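Local coordinates for protein manganese lipoxygenase (Gaeumannomyces graminis, PDB 5FX8) that oxidises linoleic and alpha-linolenic acids with molecular oxygen at a manganese centre, giving 11S- and 13R-hydroperoxy fatty acids, at residues A[211-221]-A[232-242]; A[260-270]-A[502-510]. One frame throughout, in Å; residues are numbered along the deposited sequence.

Contact 1 (A[211-221]-A[232-242])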
loop_
_atom_site.group_PDB
_atom_site.type_symbol
_atom_site.label_atom_id
_atom_site.label_comp_id
_atom_site.label_asym_id
_atom_site.label_seq_id
_atom_site.Cartn_x
_atom_site.Cartn_y
_atom_site.Cartn_z
ATOM N N ARG A 211 -10.283 -32.807 8.946
ATOM C CA ARG A 211 -10.454 -31.656 9.821
ATOM C C ARG A 211 -9.132 -31.055 10.301
ATOM O O ARG A 211 -9.164 -30.151 11.125
ATOM C CB ARG A 211 -11.311 -32.035 11.029
ATOM C CG ARG A 211 -12.564 -32.769 10.667
ATOM C CD ARG A 211 -13.446 -33.083 11.845
ATOM N NE ARG A 211 -14.361 -32.002 12.177
ATOM C CZ ARG A 211 -15.656 -31.968 11.878
ATOM N NH1 ARG A 211 -16.227 -32.952 11.224
ATOM N NH2 ARG A 211 -16.386 -30.939 12.242
ATOM N N LEU A 212 -7.982 -31.519 9.806
ATOM C CA LEU A 212 -6.675 -30.981 10.174
ATOM C C LEU A 212 -6.105 -30.114 9.058
ATOM O O LEU A 212 -6.125 -30.505 7.892
ATOM C CB LEU A 212 -5.676 -32.091 10.495
ATOM C CG LEU A 212 -5.658 -32.754 11.866
ATOM C CD1 LEU A 212 -4.399 -33.528 11.975
ATOM C CD2 LEU A 212 -5.745 -31.775 12.995
ATOM N N PHE A 213 -5.558 -28.963 9.435
ATOM C CA PHE A 213 -4.997 -27.977 8.531
ATOM C C PHE A 213 -3.610 -27.596 9.027
ATOM O O PHE A 213 -3.340 -27.623 10.222
ATOM C CB PHE A 213 -5.858 -26.723 8.455
ATOM C CG PHE A 213 -7.255 -26.964 8.030
ATOM C CD1 PHE A 213 -8.205 -27.431 8.927
ATOM C CD2 PHE A 213 -7.647 -26.693 6.736
ATOM C CE1 PHE A 213 -9.495 -27.639 8.524
ATOM C CE2 PHE A 213 -8.937 -26.901 6.345
ATOM C CZ PHE A 213 -9.856 -27.379 7.245
ATOM N N LEU A 214 -2.738 -27.213 8.107
ATOM C CA LEU A 214 -1.332 -27.011 8.417
ATOM C C LEU A 214 -0.846 -25.696 7.851
ATOM O O LEU A 214 -1.168 -25.357 6.718
ATOM C CB LEU A 214 -0.476 -28.130 7.839
ATOM C CG LEU A 214 1.042 -27.949 7.910
ATOM C CD1 LEU A 214 1.511 -27.843 9.332
ATOM C CD2 LEU A 214 1.699 -29.113 7.271
ATOM N N VAL A 215 -0.056 -24.967 8.628
ATOM C CA VAL A 215 0.784 -23.893 8.122
ATOM C C VAL A 215 2.230 -24.302 8.331
ATOM O O VAL A 215 2.648 -24.557 9.462
ATOM C CB VAL A 215 0.500 -22.569 8.826
ATOM C CG1 VAL A 215 1.463 -21.496 8.334
ATOM C CG2 VAL A 215 -0.909 -22.177 8.588
ATOM N N ASP A 216 3.001 -24.340 7.259
ATOM C CA ASP A 216 4.367 -24.857 7.299
ATOM C C ASP A 216 5.345 -23.726 7.010
ATOM O O ASP A 216 5.641 -23.452 5.849
ATOM C CB ASP A 216 4.541 -26.000 6.294
ATOM C CG ASP A 216 5.780 -26.841 6.560
ATOM O OD1 ASP A 216 6.703 -26.347 7.198
ATOM O OD2 ASP A 216 5.847 -28.006 6.145
ATOM N N HIS A 217 5.891 -23.088 8.038
ATOM C CA HIS A 217 6.990 -22.152 7.838
ATOM C C HIS A 217 8.350 -22.765 8.135
ATOM O O HIS A 217 9.289 -22.036 8.434
ATOM C CB HIS A 217 6.808 -20.905 8.694
ATOM C CG HIS A 217 5.637 -20.083 8.295
ATOM N ND1 HIS A 217 5.280 -19.905 6.984
ATOM C CD2 HIS A 217 4.710 -19.436 9.031
ATOM C CE1 HIS A 217 4.194 -19.161 6.925
ATOM N NE2 HIS A 217 3.824 -18.867 8.154
ATOM N N SER A 218 8.480 -24.083 8.053
ATOM C CA SER A 218 9.709 -24.728 8.470
ATOM C C SER A 218 10.857 -24.465 7.508
ATOM O O SER A 218 12.008 -24.638 7.890
ATOM C CB SER A 218 9.471 -26.216 8.603
ATOM O OG SER A 218 9.110 -26.725 7.340
ATOM N N TYR A 219 10.572 -24.063 6.273
ATOM C CA TYR A 219 11.625 -23.703 5.334
ATOM C C TYR A 219 12.509 -22.572 5.856
ATOM O O TYR A 219 13.648 -22.437 5.407
ATOM C CB TYR A 219 11.001 -23.313 3.984
ATOM C CG TYR A 219 11.986 -23.190 2.851
ATOM C CD1 TYR A 219 12.359 -24.299 2.110
ATOM C CD2 TYR A 219 12.549 -21.957 2.512
ATOM C CE1 TYR A 219 13.265 -24.206 1.077
ATOM C CE2 TYR A 219 13.471 -21.846 1.478
ATOM C CZ TYR A 219 13.829 -22.981 0.760
ATOM O OH TYR A 219 14.747 -22.897 -0.281
ATOM N N GLN A 220 12.018 -21.748 6.777
ATOM C CA GLN A 220 12.845 -20.676 7.306
ATOM C C GLN A 220 13.929 -21.186 8.258
ATOM O O GLN A 220 14.723 -20.406 8.768
ATOM C CB GLN A 220 11.975 -19.630 8.002
ATOM C CG GLN A 220 10.955 -18.998 7.101
ATOM C CD GLN A 220 9.993 -18.069 7.814
ATOM O OE1 GLN A 220 10.332 -17.401 8.795
ATOM N NE2 GLN A 220 8.765 -18.043 7.330
ATOM N N LYS A 221 13.957 -22.482 8.512
ATOM C CA LYS A 221 15.056 -23.095 9.231
ATOM C C LYS A 221 16.381 -22.868 8.506
ATOM O O LYS A 221 17.431 -22.751 9.147
ATOM C CB LYS A 221 14.712 -24.566 9.384
ATOM C CG LYS A 221 15.647 -25.420 10.088
ATOM C CD LYS A 221 15.159 -26.847 9.994
ATOM C CE LYS A 221 14.823 -27.183 8.555
ATOM N NZ LYS A 221 14.562 -28.626 8.351
ATOM N N ALA A 232 12.241 -18.631 14.824
ATOM C CA ALA A 232 11.982 -20.062 14.770
ATOM C C ALA A 232 11.714 -20.469 13.326
ATOM O O ALA A 232 12.062 -19.743 12.397
ATOM C CB ALA A 232 10.827 -20.425 15.711
ATOM N N ALA A 233 11.122 -21.642 13.132
ATOM C CA ALA A 233 10.662 -22.070 11.818
ATOM C C ALA A 233 9.360 -22.852 12.039
ATOM O O ALA A 233 9.258 -24.063 11.864
ATOM C CB ALA A 233 11.726 -22.882 11.087
ATOM N N CYS A 234 8.321 -22.138 12.453
ATOM C CA CYS A 234 7.166 -22.795 13.042
ATOM C C CYS A 234 6.337 -23.547 12.014
ATOM O O CYS A 234 6.178 -23.124 10.869
ATOM C CB CYS A 234 6.287 -21.783 13.750
ATOM S SG CYS A 234 7.028 -21.199 15.253
ATOM N N GLN A 235 5.830 -24.687 12.433
ATOM C CA GLN A 235 4.732 -25.354 11.772
ATOM C C GLN A 235 3.562 -25.232 12.719
ATOM O O GLN A 235 3.690 -25.550 13.898
ATOM C CB GLN A 235 5.044 -26.816 11.496
ATOM C CG GLN A 235 6.166 -27.034 10.563
ATOM C CD GLN A 235 6.399 -28.485 10.335
ATOM O OE1 GLN A 235 6.345 -28.959 9.204
ATOM N NE2 GLN A 235 6.650 -29.216 11.403
ATOM N N GLY A 236 2.439 -24.737 12.216
ATOM C CA GLY A 236 1.227 -24.614 12.995
ATOM C C GLY A 236 0.204 -25.621 12.502
ATOM O O GLY A 236 -0.033 -25.741 11.299
ATOM N N LEU A 237 -0.379 -26.347 13.448
ATOM C CA LEU A 237 -1.438 -27.302 13.180
ATOM C C LEU A 237 -2.746 -26.722 13.687
ATOM O O LEU A 237 -2.830 -26.272 14.834
ATOM C CB LEU A 237 -1.145 -28.623 13.861
ATOM C CG LEU A 237 -1.773 -29.889 13.329
ATOM C CD1 LEU A 237 -1.448 -30.056 11.884
ATOM C CD2 LEU A 237 -1.168 -31.011 14.123
ATOM N N PHE A 238 -3.753 -26.706 12.819
ATOM C CA PHE A 238 -5.054 -26.166 13.150
ATOM C C PHE A 238 -6.116 -27.216 12.874
ATOM O O PHE A 238 -5.896 -28.154 12.116
ATOM C CB PHE A 238 -5.320 -24.913 12.367
ATOM C CG PHE A 238 -4.283 -23.872 12.544
ATOM C CD1 PHE A 238 -3.109 -23.909 11.823
ATOM C CD2 PHE A 238 -4.495 -22.828 13.412
ATOM C CE1 PHE A 238 -2.172 -22.940 11.986
ATOM C CE2 PHE A 238 -3.564 -21.862 13.578
ATOM C CZ PHE A 238 -2.401 -21.909 12.872
ATOM N N TYR A 239 -7.268 -27.081 13.514
ATOM C CA TYR A 239 -8.320 -28.054 13.280
ATOM C C TYR A 239 -9.684 -27.394 13.307
ATOM O O TYR A 239 -9.879 -26.336 13.891
ATOM C CB TYR A 239 -8.288 -29.210 14.288
ATOM C CG TYR A 239 -8.933 -28.954 15.622
ATOM C CD1 TYR A 239 -8.392 -28.055 16.496
ATOM C CD2 TYR A 239 -10.041 -29.668 16.025
ATOM C CE1 TYR A 239 -8.942 -27.838 17.728
ATOM C CE2 TYR A 239 -10.614 -29.460 17.261
ATOM C CZ TYR A 239 -10.052 -28.537 18.107
ATOM O OH TYR A 239 -10.563 -28.289 19.342
ATOM N N LEU A 240 -10.632 -28.028 12.641
ATOM C CA LEU A 240 -12.022 -27.616 12.694
ATOM C C LEU A 240 -12.725 -28.432 13.777
ATOM O O LEU A 240 -12.780 -29.659 13.691
ATOM C CB LEU A 240 -12.667 -27.802 11.323
ATOM C CG LEU A 240 -14.071 -27.238 11.135
ATOM C CD1 LEU A 240 -14.164 -25.810 11.621
ATOM C CD2 LEU A 240 -14.425 -27.315 9.676
ATOM N N ASP A 241 -13.234 -27.759 14.806
ATOM C CA ASP A 241 -13.813 -28.431 15.963
ATOM C C ASP A 241 -15.291 -28.681 15.749
ATOM O O ASP A 241 -16.072 -27.735 15.614
ATOM C CB ASP A 241 -13.631 -27.613 17.240
ATOM C CG ASP A 241 -14.039 -28.377 18.504
ATOM O OD1 ASP A 241 -14.061 -29.622 18.530
ATOM O OD2 ASP A 241 -14.318 -27.705 19.491
ATOM N N ALA A 242 -15.674 -29.956 15.777
ATOM C CA ALA A 242 -17.086 -30.300 15.701
ATOM C C ALA A 242 -17.868 -29.806 16.911
ATOM O O ALA A 242 -19.068 -29.557 16.796
ATOM C CB ALA A 242 -17.255 -31.806 15.550
#

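Contact 2 (A[260-270]-A[502-510])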
loop_
_atom_site.group_PDB
_atom_site.type_symbol
_atom_site.label_atom_id
_atom_site.label_comp_id
_atom_site.label_asym_id
_atom_site.label_seq_id
_atom_site.Cartn_x
_atom_site.Cartn_y
_atom_site.Cartn_z
ATOM N N LEU A 260 10.730 -27.616 20.461
ATOM C CA LEU A 260 9.604 -27.911 21.325
ATOM C C LEU A 260 8.284 -27.827 20.558
ATOM O O LEU A 260 8.184 -27.204 19.503
ATOM C CB LEU A 260 9.587 -26.948 22.505
ATOM C CG LEU A 260 10.826 -26.970 23.388
ATOM C CD1 LEU A 260 10.628 -26.018 24.527
ATOM C CD2 LEU A 260 11.029 -28.343 23.903
ATOM N N THR A 261 7.257 -28.457 21.117
ATOM C CA THR A 261 5.906 -28.407 20.576
ATOM C C THR A 261 4.988 -27.830 21.639
ATOM O O THR A 261 4.862 -28.397 22.720
ATOM C CB THR A 261 5.416 -29.795 20.155
ATOM O OG1 THR A 261 6.374 -30.412 19.293
ATOM C CG2 THR A 261 4.125 -29.681 19.394
ATOM N N TYR A 262 4.343 -26.721 21.332
ATOM C CA TYR A 262 3.441 -26.050 22.254
ATOM C C TYR A 262 1.975 -26.307 21.906
ATOM O O TYR A 262 1.618 -26.689 20.790
ATOM C CB TYR A 262 3.697 -24.546 22.250
ATOM C CG TYR A 262 5.079 -24.141 22.662
ATOM C CD1 TYR A 262 6.115 -24.099 21.742
ATOM C CD2 TYR A 262 5.338 -23.756 23.958
ATOM C CE1 TYR A 262 7.346 -23.717 22.116
ATOM C CE2 TYR A 262 6.564 -23.376 24.330
ATOM C CZ TYR A 262 7.565 -23.361 23.410
ATOM O OH TYR A 262 8.811 -22.969 23.786
ATOM N N THR A 263 1.120 -26.045 22.878
ATOM C CA THR A 263 -0.302 -26.315 22.760
ATOM C C THR A 263 -0.995 -25.256 23.598
ATOM O O THR A 263 -0.357 -24.665 24.473
ATOM C CB THR A 263 -0.617 -27.748 23.251
ATOM O OG1 THR A 263 -0.286 -28.696 22.232
ATOM C CG2 THR A 263 -2.013 -27.924 23.596
ATOM N N PRO A 264 -2.271 -24.950 23.332
ATOM C CA PRO A 264 -3.020 -24.112 24.280
ATOM C C PRO A 264 -3.121 -24.701 25.687
ATOM O O PRO A 264 -3.658 -24.034 26.571
ATOM C CB PRO A 264 -4.398 -23.992 23.633
ATOM C CG PRO A 264 -4.155 -24.184 22.207
ATOM C CD PRO A 264 -2.982 -25.104 22.057
ATOM N N LEU A 265 -2.637 -25.914 25.924
ATOM C CA LEU A 265 -2.588 -26.499 27.259
ATOM C C LEU A 265 -1.253 -26.278 27.967
ATOM O O LEU A 265 -1.137 -26.619 29.146
ATOM C CB LEU A 265 -2.878 -28.007 27.195
ATOM C CG LEU A 265 -4.283 -28.379 26.746
ATOM C CD1 LEU A 265 -4.460 -29.858 26.910
ATOM C CD2 LEU A 265 -5.324 -27.602 27.535
ATOM N N ASP A 266 -0.248 -25.748 27.279
ATOM C CA ASP A 266 0.978 -25.289 27.910
ATOM C C ASP A 266 0.675 -24.140 28.861
ATOM O O ASP A 266 -0.431 -23.615 28.908
ATOM C CB ASP A 266 1.983 -24.792 26.867
ATOM C CG ASP A 266 2.737 -25.903 26.194
ATOM O OD1 ASP A 266 2.240 -26.435 25.196
ATOM O OD2 ASP A 266 3.841 -26.232 26.641
ATOM N N ASP A 267 1.696 -23.730 29.603
ATOM C CA ASP A 267 1.570 -22.528 30.404
ATOM C C ASP A 267 1.137 -21.370 29.520
ATOM O O ASP A 267 1.432 -21.321 28.330
ATOM C CB ASP A 267 2.895 -22.189 31.109
ATOM C CG ASP A 267 3.267 -23.197 32.204
ATOM O OD1 ASP A 267 2.644 -24.283 32.257
ATOM O OD2 ASP A 267 4.198 -22.924 33.000
ATOM N N LYS A 268 0.425 -20.434 30.126
ATOM C CA LYS A 268 -0.101 -19.289 29.405
ATOM C C LYS A 268 0.990 -18.585 28.607
ATOM O O LYS A 268 0.832 -18.349 27.405
ATOM C CB LYS A 268 -0.774 -18.351 30.404
ATOM C CG LYS A 268 -1.496 -17.137 29.827
ATOM C CD LYS A 268 -0.498 -16.001 29.469
ATOM C CE LYS A 268 -0.942 -14.566 29.761
ATOM N NZ LYS A 268 0.250 -13.638 29.819
ATOM N N ASP A 269 2.109 -18.239 29.251
ATOM C CA ASP A 269 3.145 -17.493 28.540
ATOM C C ASP A 269 3.841 -18.343 27.502
ATOM O O ASP A 269 4.273 -17.817 26.481
ATOM C CB ASP A 269 4.173 -16.936 29.503
ATOM C CG ASP A 269 3.595 -15.903 30.413
ATOM O OD1 ASP A 269 2.697 -15.170 29.964
ATOM O OD2 ASP A 269 4.015 -15.840 31.584
ATOM N N ASP A 270 3.962 -19.645 27.721
ATOM C CA ASP A 270 4.563 -20.468 26.682
ATOM C C ASP A 270 3.695 -20.493 25.436
ATOM O O ASP A 270 4.201 -20.369 24.318
ATOM C CB ASP A 270 4.799 -21.883 27.177
ATOM C CG ASP A 270 5.958 -21.977 28.139
ATOM O OD1 ASP A 270 6.724 -21.004 28.264
ATOM O OD2 ASP A 270 6.100 -23.039 28.775
ATOM N N ALA A 502 15.016 -12.194 21.924
ATOM C CA ALA A 502 15.538 -13.074 22.942
ATOM C C ALA A 502 15.572 -14.471 22.356
ATOM O O ALA A 502 14.755 -14.802 21.496
ATOM C CB ALA A 502 14.681 -13.043 24.216
ATOM N N PRO A 503 16.513 -15.303 22.785
ATOM C CA PRO A 503 16.689 -16.612 22.152
ATOM C C PRO A 503 15.471 -17.497 22.311
ATOM O O PRO A 503 14.747 -17.427 23.306
ATOM C CB PRO A 503 17.891 -17.203 22.895
ATOM C CG PRO A 503 18.596 -16.051 23.401
ATOM C CD PRO A 503 17.575 -15.032 23.763
ATOM N N ILE A 504 15.282 -18.359 21.321
ATOM C CA ILE A 504 14.179 -19.319 21.347
ATOM C C ILE A 504 14.318 -20.196 22.575
ATOM O O ILE A 504 15.364 -20.850 22.738
ATOM C CB ILE A 504 14.176 -20.183 20.076
ATOM C CG1 ILE A 504 13.983 -19.333 18.824
ATOM C CG2 ILE A 504 13.144 -21.281 20.182
ATOM C CD1 ILE A 504 12.835 -18.455 18.902
ATOM N N PRO A 505 13.297 -20.289 23.426
ATOM C CA PRO A 505 13.408 -21.101 24.646
ATOM C C PRO A 505 13.839 -22.539 24.392
ATOM O O PRO A 505 13.626 -23.106 23.319
ATOM C CB PRO A 505 11.995 -21.049 25.233
ATOM C CG PRO A 505 11.409 -19.769 24.686
ATOM C CD PRO A 505 11.989 -19.614 23.318
ATOM N N THR A 506 14.470 -23.120 25.417
ATOM C CA THR A 506 14.887 -24.517 25.414
ATOM C C THR A 506 14.100 -25.390 26.387
ATOM O O THR A 506 14.328 -26.598 26.411
ATOM C CB THR A 506 16.380 -24.632 25.731
ATOM O OG1 THR A 506 16.674 -23.981 26.979
ATOM C CG2 THR A 506 17.178 -23.996 24.653
ATOM N N ALA A 507 13.195 -24.824 27.183
ATOM C CA ALA A 507 12.329 -25.598 28.072
ATOM C C ALA A 507 10.984 -24.893 28.153
ATOM O O ALA A 507 10.702 -23.987 27.373
ATOM C CB ALA A 507 12.967 -25.758 29.455
ATOM N N LYS A 508 10.162 -25.268 29.125
ATOM C CA LYS A 508 8.824 -24.694 29.250
ATOM C C LYS A 508 8.766 -23.698 30.410
ATOM O O LYS A 508 8.093 -23.887 31.414
ATOM C CB LYS A 508 7.799 -25.802 29.408
ATOM C CG LYS A 508 7.697 -26.735 28.205
ATOM C CD LYS A 508 7.158 -26.003 26.968
ATOM C CE LYS A 508 6.983 -26.913 25.749
ATOM N NZ LYS A 508 5.580 -27.387 25.567
ATOM N N GLY A 509 9.462 -22.585 30.226
ATOM C CA GLY A 509 9.450 -21.517 31.210
ATOM C C GLY A 509 9.706 -20.143 30.625
ATOM O O GLY A 509 10.502 -19.985 29.694
ATOM N N ALA A 510 9.047 -19.133 31.176
ATOM C CA ALA A 510 9.164 -17.786 30.655
ATOM C C ALA A 510 8.755 -16.780 31.725
ATOM O O ALA A 510 7.615 -16.313 31.758
ATOM C CB ALA A 510 8.306 -17.633 29.400
HETATM O O HOH W 1 10.876 -23.113 21.963
#

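Contact 1 (A[211-221]-A[232-242])
Phe213 O is met by two groups of strand 235-241: Phe238 N gives it a nearly straight hydrogen bond (2.8 Å, 176° at the hydrogen), and Leu237 CA adds a C-H...O contact at 3.5 Å. Phe213 N returns a bond to Phe238 O, and Val215 and Gly236 form a second such reciprocal pair, which fixes the register of an antiparallel beta hairpin whose strand directions differ by 154°. At its open end Arg211 bonds Leu240 twice. Arg211 O accepts from Leu240 N, and Arg211 NE donates to Leu240 O at 3.2 Å; that acceptor lies in the guanidinium plane, although NE stands above the carbonyl plane. A bend at chi3 (87°) turns the guanidinium so that Ala242 CB lies over one face. On the Phe213 face, Val215 CG2, beside its own backbone N, meets Phe238 CE1 at 3.7 Å; on the other, Leu212 CD2 touches Tyr239 CB at 3.8 Å. Outside the pair, helix 203-208 covers Leu212 and Tyr239, whereas helix 268-305 packs on Val215 and Cys234 and binds His217 NE2 through Asp282. Strands 177-178 and 246-253 continue the sheet beyond 212-216 and 235-241, respectively.

Contact 2 (A[260-270]-A[502-510])
Leu260 CD1 packs against the 502-510 loop, 3.5 Å from Ala507 O, just ahead of the edge strand 261-262 of an antiparallel beta meander. Next, Thr261 O accepts a hydrogen bond from Lys508 NZ (3.1 Å), the donor standing well above the carbonyl plane. Tyr262 gives the lysine a ring face: Lys508 CE lies over it, 4.2 Å from the centroid of the Tyr262 ring, in a CH-pi contact, while Lys508 NZ makes an off-centre cation-pi contact, 31° from the ring normal. The ring and the lysine chain run past each other in opposite directions, and bends at chi2 (-66°) and chi4 (98°) bring the ammonium back toward Thr261. In the plane of the same ring, a water at 2.8 Å from Tyr262 OH donates to Pro505 O and so links the tyrosine to the loop a second time. A type I beta turn from Thr263 to Asp266 then folds the chain so that one carboxylate serves both sides: Asp266 OD1 takes Thr263 N on its anti side, tilted out of the carboxylate plane, and OD2 forms a salt bridge with Lys508 NZ, whose modelled length is too short to be trusted at this resolution. Helix 268-305 begins beyond the turn. On its first turn Asp269 CB faces Ala510 CB, while Asp270 OD2 lies alongside the base of the lysine, 3.3 Å from Lys508 CB.

In the fold
Both contacts involve the same five-stranded antiparallel sheet: contact 1 joins two of its inner strands, and contact 2 fastens its edge strand 261-262 to a loop more than 230 residues later. Their centres are about 17 Å apart, and they touch by packing, with Ala232 N 4.1 Å from Ile504 CD1. Helix 268-305 also connects them, since its first residues belong to contact 2 and residues 278-285 of it pack on contact 1. Farther along, that helix carries His290 and His294, two manganese ligands; neither contact includes a ligand. Contact 1 is mostly buried, its centre about 19 Å from that of the chain; contact 2 lies at the surface, its centre about 30 Å from the chain's.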